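Local structure of afamin (Homo sapiens, 6FAK) at residues K67-V72 with D252-I257; T550-V555 with E572-G577. The protein carries hydrophobic molecules in body fluids, binding vitamin E and keeping lipidated Wnt proteins soluble and active. All coordinates share one frame; numbering follows the deposited sequence.

How the contacts relate
Contact 1 joins the starts of two helices in this largely helical albumin-family carrier, contact 2 the chain just past the end of one helix to the side of another. They lie on opposite sides of the chain's centre, with their own centres 56 Å apart and nearest atoms about 44 Å apart, so neither touches the other. Contact 1 brings the first albumin repeat against the second; its segment 252-257 falls within the region 194-298 that forms the pocket for hydrophobic ligands. Contact 2 is local to the third repeat, where the chain leaving helix 565-572 folds back on helix 542-560. Contact 1 combines a stacked amide and carboxylate and a bridging water with proline packing, whereas contact 2 is mainly apolar, built round one aromatic ring.

Contact 1: K67-V72 with D252-I257; sequences KLPNNV and DVVQCI
Asn70 OD1 takes a hydrogen bond of 2.7 Å from a water, and the same water accepts from Val253 N at 3.0 Å, bridging the starts of helices 69-78 and 253-268. The amide of Asn70 lies stacked on the carboxylate of Asp252, the planes 17° apart and the two side chains running in opposite directions; Asn70 CB comes 3.4 Å from Asp252 OD2. Asn70 ND2 bonds to Glu250 and Tyr33, which would hold the amide flat over its neighbour. Asp252 is an N-cap: with CG anti to its backbone N (chi1 -177°), OD1 accepts from Gln255 N at 3.2 Å, a nearly straight bond meeting the oxygen from above the carboxylate plane. Pro69 CB lies 3.6 Å from Asp252 OD1 and presses tightly on Val254 CB, at 3.5 Å. Gln255 OE1 reaches the ring at CG and CD. An alanine in place of Asp252 would probably leave Gln255 N without its capping acceptor, open a gap beside Pro69 and Asn70 CB, and take away the carboxylate stacked on the Asn70 amide. The carboxylate thus serves two helices at once, capping its own and packing against the first turn of the other, and their partly positive starts would probably favour its charged form.

Contact 2: T550-V555 with E572-G577; sequences TNFANV and ESPKIG
Pro574 sets the CG corner of its ring over one face of Phe552, CG standing 3.7 Å from the ring centroid and 10° off the normal, a CH-pi contact aimed almost at the middle of the aromatic ring. Pro574 CD lies off centre, nearer the Phe552 CD1 atom. Ile576 approaches the same ring differently, its CG2 in plane at the edge and 3.8 Å from Phe552 CE2. Phe552 CG is anti to the carbonyl carbon (chi1 -85°), which points the ring's base off the helix; at the far end CZ lies 3.5 Å from Pro574 O. The proline is held from a second direction by Asn551, which meets it tip to tip: the amide carbon CG of Asn551 is 3.6 Å from Pro574 CG, OD1 lies near CD, and ND2 near CG and CB. Pro574 therefore sits between an amide and an aromatic ring contributed by consecutive residues of one helix. One turn on, Val555 divides its two methyls along the chain. CG1 is anti to the backbone N (chi1 168°) and rests 3.7 Å from Ser573 N, with the CB atoms of Glu572 and Ser573 a little farther off; CG2 packs on the carbonyl O of Glu572 at 3.3 Å. The carboxylate of Glu572 leads away from this patch.

In the third albumin repeat, the contact ties the chain that leaves helix 565-572 to helix 542-560. Phe569 of the former touches Phe552 and Val555, Phe529 packs edge-to-face with Phe552, and Ile576 reaches on to Leu533 and Leu536 of helix 521-536, joining three helices before the chain runs on to strand 584-585.

Contact 1: K67-V72 with D252-I257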
loop_
_atom_site.group_PDB
_atom_site.type_symbol
_atom_site.label_atom_id
_atom_site.label_comp_id
_atom_site.label_asym_id
_atom_site.label_seq_id
_atom_site.Cartn_x
_atom_site.Cartn_y
_atom_site.Cartn_z
ATOM N N LYS A 67 -9.927 28.817 -7.289
ATOM C CA LYS A 67 -9.267 27.807 -8.149
ATOM C C LYS A 67 -9.066 26.474 -7.411
ATOM O O LYS A 67 -9.102 26.428 -6.185
ATOM C CB LYS A 67 -7.909 28.308 -8.669
ATOM C CG LYS A 67 -7.985 29.305 -9.822
ATOM C CD LYS A 67 -6.600 29.843 -10.179
ATOM C CE LYS A 67 -6.437 30.232 -11.644
ATOM N NZ LYS A 67 -7.636 30.840 -12.276
ATOM N N LEU A 68 -8.865 25.396 -8.170
ATOM C CA LEU A 68 -8.495 24.107 -7.590
ATOM C C LEU A 68 -7.152 24.291 -6.828
ATOM O O LEU A 68 -6.275 25.064 -7.278
ATOM C CB LEU A 68 -8.391 23.053 -8.680
ATOM C CG LEU A 68 -8.312 21.568 -8.293
ATOM C CD1 LEU A 68 -9.622 20.993 -7.734
ATOM C CD2 LEU A 68 -7.882 20.776 -9.521
ATOM N N PRO A 69 -7.016 23.665 -5.632
ATOM C CA PRO A 69 -5.806 23.933 -4.815
ATOM C C PRO A 69 -4.522 23.535 -5.519
ATOM O O PRO A 69 -3.550 24.249 -5.495
ATOM C CB PRO A 69 -6.019 23.075 -3.556
ATOM C CG PRO A 69 -7.485 22.752 -3.539
ATOM C CD PRO A 69 -7.903 22.678 -4.982
ATOM N N ASN A 70 -4.566 22.392 -6.163
ATOM C CA ASN A 70 -3.443 21.884 -6.919
ATOM C C ASN A 70 -3.023 22.812 -8.052
ATOM O O ASN A 70 -1.835 22.981 -8.291
ATOM C CB ASN A 70 -3.762 20.505 -7.529
ATOM C CG ASN A 70 -2.810 19.469 -7.077
ATOM O OD1 ASN A 70 -1.959 19.759 -6.205
ATOM N ND2 ASN A 70 -2.937 18.245 -7.622
ATOM N N ASN A 71 -4.006 23.399 -8.737
ATOM C CA ASN A 71 -3.699 24.358 -9.801
ATOM C C ASN A 71 -2.930 25.559 -9.261
ATOM O O ASN A 71 -1.993 26.026 -9.924
ATOM C CB ASN A 71 -4.949 24.766 -10.623
ATOM C CG ASN A 71 -5.390 23.671 -11.614
ATOM O OD1 ASN A 71 -4.579 22.817 -12.024
ATOM N ND2 ASN A 71 -6.682 23.699 -12.017
ATOM N N VAL A 72 -3.231 25.980 -8.038
ATOM C CA VAL A 72 -2.478 27.071 -7.391
ATOM C C VAL A 72 -1.052 26.654 -7.050
ATOM O O VAL A 72 -0.112 27.326 -7.427
ATOM C CB VAL A 72 -3.184 27.611 -6.109
ATOM C CG1 VAL A 72 -2.338 28.695 -5.445
ATOM C CG2 VAL A 72 -4.574 28.190 -6.468
ATOM N N ASP A 252 -3.438 15.885 -4.622
ATOM C CA ASP A 252 -3.889 17.203 -4.282
ATOM C C ASP A 252 -4.080 17.235 -2.738
ATOM O O ASP A 252 -5.143 16.856 -2.218
ATOM C CB ASP A 252 -5.175 17.508 -5.051
ATOM C CG ASP A 252 -5.683 18.932 -4.803
ATOM O OD1 ASP A 252 -5.351 19.575 -3.771
ATOM O OD2 ASP A 252 -6.431 19.372 -5.671
ATOM N N VAL A 253 -3.063 17.694 -2.031
ATOM C CA VAL A 253 -3.028 17.580 -0.548
ATOM C C VAL A 253 -4.161 18.338 0.154
ATOM O O VAL A 253 -4.800 17.797 1.053
ATOM C CB VAL A 253 -1.657 17.948 0.045
ATOM C CG1 VAL A 253 -0.583 17.010 -0.480
ATOM C CG2 VAL A 253 -1.286 19.404 -0.250
ATOM N N VAL A 254 -4.431 19.564 -0.295
ATOM C CA VAL A 254 -5.550 20.369 0.233
ATOM C C VAL A 254 -6.928 19.718 0.012
ATOM O O VAL A 254 -7.707 19.565 0.951
ATOM C CB VAL A 254 -5.524 21.821 -0.342
ATOM C CG1 VAL A 254 -6.730 22.614 0.124
ATOM C CG2 VAL A 254 -4.243 22.516 0.084
ATOM N N GLN A 255 -7.211 19.321 -1.220
ATOM C CA GLN A 255 -8.469 18.655 -1.522
ATOM C C GLN A 255 -8.619 17.332 -0.758
ATOM O O GLN A 255 -9.723 16.948 -0.345
ATOM C CB GLN A 255 -8.592 18.383 -3.025
ATOM C CG GLN A 255 -10.011 18.068 -3.476
ATOM C CD GLN A 255 -10.969 19.240 -3.190
ATOM O OE1 GLN A 255 -10.578 20.409 -3.215
ATOM N NE2 GLN A 255 -12.181 18.915 -2.836
ATOM N N CYS A 256 -7.517 16.616 -0.624
ATOM C CA CYS A 256 -7.491 15.377 0.129
ATOM C C CYS A 256 -7.935 15.595 1.573
ATOM O O CYS A 256 -8.805 14.862 2.076
ATOM C CB CYS A 256 -6.094 14.736 0.053
ATOM S SG CYS A 256 -5.873 13.113 0.818
ATOM N N ILE A 257 -7.318 16.582 2.231
ATOM C CA ILE A 257 -7.659 16.927 3.622
ATOM C C ILE A 257 -9.137 17.316 3.732
ATOM O O ILE A 257 -9.833 16.760 4.568
ATOM C CB ILE A 257 -6.695 18.008 4.234
ATOM C CG1 ILE A 257 -5.320 17.415 4.483
ATOM C CG2 ILE A 257 -7.223 18.541 5.556
ATOM C CD1 ILE A 257 -4.189 18.421 4.550
HETATM O O HOH W 1 -1.067 19.216 -3.753
#

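Contact 2: T550-V555 with E572-G577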
loop_
_atom_site.group_PDB
_atom_site.type_symbol
_atom_site.label_atom_id
_atom_site.label_comp_id
_atom_site.label_asym_id
_atom_site.label_seq_id
_atom_site.Cartn_x
_atom_site.Cartn_y
_atom_site.Cartn_z
ATOM N N THR A 550 20.532 -23.437 1.372
ATOM C CA THR A 550 20.743 -23.982 2.701
ATOM C C THR A 550 22.189 -24.451 2.897
ATOM O O THR A 550 22.647 -24.429 4.010
ATOM C CB THR A 550 19.832 -25.165 3.092
ATOM O OG1 THR A 550 20.159 -26.333 2.297
ATOM C CG2 THR A 550 18.398 -24.748 2.946
ATOM N N ASN A 551 22.870 -24.871 1.830
ATOM C CA ASN A 551 24.321 -25.166 1.908
ATOM C C ASN A 551 25.120 -23.890 2.344
ATOM O O ASN A 551 25.854 -23.887 3.345
ATOM C CB ASN A 551 24.782 -25.685 0.554
ATOM C CG ASN A 551 26.158 -26.342 0.587
ATOM O OD1 ASN A 551 26.994 -26.047 1.429
ATOM N ND2 ASN A 551 26.408 -27.173 -0.382
ATOM N N PHE A 552 24.925 -22.796 1.602
ATOM C CA PHE A 552 25.521 -21.505 1.921
ATOM C C PHE A 552 25.183 -21.072 3.344
ATOM O O PHE A 552 26.063 -20.602 4.073
ATOM C CB PHE A 552 25.068 -20.436 0.930
ATOM C CG PHE A 552 25.865 -20.361 -0.318
ATOM C CD1 PHE A 552 27.113 -19.775 -0.323
ATOM C CD2 PHE A 552 25.309 -20.754 -1.533
ATOM C CE1 PHE A 552 27.828 -19.626 -1.514
ATOM C CE2 PHE A 552 26.014 -20.633 -2.723
ATOM C CZ PHE A 552 27.281 -20.056 -2.721
ATOM N N ALA A 553 23.928 -21.270 3.754
ATOM C CA ALA A 553 23.463 -20.885 5.102
ATOM C C ALA A 553 24.180 -21.658 6.206
ATOM O O ALA A 553 24.595 -21.073 7.220
ATOM C CB ALA A 553 21.964 -21.077 5.258
ATOM N N ASN A 554 24.278 -22.971 6.021
ATOM C CA ASN A 554 25.021 -23.800 6.942
ATOM C C ASN A 554 26.490 -23.345 7.034
ATOM O O ASN A 554 27.003 -23.189 8.110
ATOM C CB ASN A 554 24.897 -25.267 6.529
ATOM C CG ASN A 554 25.525 -26.200 7.540
ATOM O OD1 ASN A 554 25.231 -26.131 8.712
ATOM N ND2 ASN A 554 26.350 -27.082 7.085
ATOM N N VAL A 555 27.136 -23.067 5.910
ATOM C CA VAL A 555 28.535 -22.607 5.895
ATOM C C VAL A 555 28.710 -21.269 6.659
ATOM O O VAL A 555 29.610 -21.142 7.491
ATOM C CB VAL A 555 29.086 -22.547 4.475
ATOM C CG1 VAL A 555 30.395 -21.808 4.410
ATOM C CG2 VAL A 555 29.259 -23.975 3.910
ATOM N N GLU A 572 35.091 -23.089 2.532
ATOM C CA GLU A 572 33.993 -24.040 2.793
ATOM C C GLU A 572 32.697 -23.818 2.008
ATOM O O GLU A 572 31.867 -24.722 1.973
ATOM C CB GLU A 572 33.650 -24.045 4.293
ATOM C CG GLU A 572 34.813 -24.385 5.214
ATOM C CD GLU A 572 35.426 -25.754 4.952
ATOM O OE1 GLU A 572 34.784 -26.600 4.311
ATOM O OE2 GLU A 572 36.566 -25.971 5.386
ATOM N N SER A 573 32.492 -22.631 1.418
ATOM C CA SER A 573 31.225 -22.372 0.722
ATOM C C SER A 573 31.122 -23.192 -0.563
ATOM O O SER A 573 32.125 -23.597 -1.127
ATOM C CB SER A 573 31.063 -20.883 0.408
ATOM O OG SER A 573 31.986 -20.496 -0.575
ATOM N N PRO A 574 29.905 -23.451 -1.030
ATOM C CA PRO A 574 29.828 -24.117 -2.326
ATOM C C PRO A 574 30.273 -23.192 -3.455
ATOM O O PRO A 574 30.201 -21.963 -3.321
ATOM C CB PRO A 574 28.352 -24.506 -2.448
ATOM C CG PRO A 574 27.638 -23.755 -1.410
ATOM C CD PRO A 574 28.604 -23.367 -0.354
ATOM N N LYS A 575 30.790 -23.776 -4.532
ATOM C CA LYS A 575 31.154 -23.001 -5.710
ATOM C C LYS A 575 29.911 -22.902 -6.592
ATOM O O LYS A 575 29.151 -23.870 -6.714
ATOM C CB LYS A 575 32.373 -23.605 -6.437
ATOM C CG LYS A 575 32.096 -24.556 -7.595
ATOM C CD LYS A 575 33.401 -24.932 -8.293
ATOM C CE LYS A 575 33.161 -25.472 -9.692
ATOM N NZ LYS A 575 32.326 -26.703 -9.677
ATOM N N ILE A 576 29.687 -21.728 -7.171
ATOM C CA ILE A 576 28.565 -21.532 -8.098
ATOM C C ILE A 576 29.007 -21.101 -9.498
ATOM O O ILE A 576 28.170 -20.800 -10.347
ATOM C CB ILE A 576 27.517 -20.569 -7.510
ATOM C CG1 ILE A 576 28.163 -19.276 -7.022
ATOM C CG2 ILE A 576 26.794 -21.267 -6.373
ATOM C CD1 ILE A 576 27.189 -18.225 -6.549
ATOM N N GLY A 577 30.314 -21.141 -9.754
ATOM C CA GLY A 577 30.865 -20.699 -11.019
ATOM C C GLY A 577 31.045 -21.845 -11.991
ATOM O O GLY A 577 31.272 -22.997 -11.589
#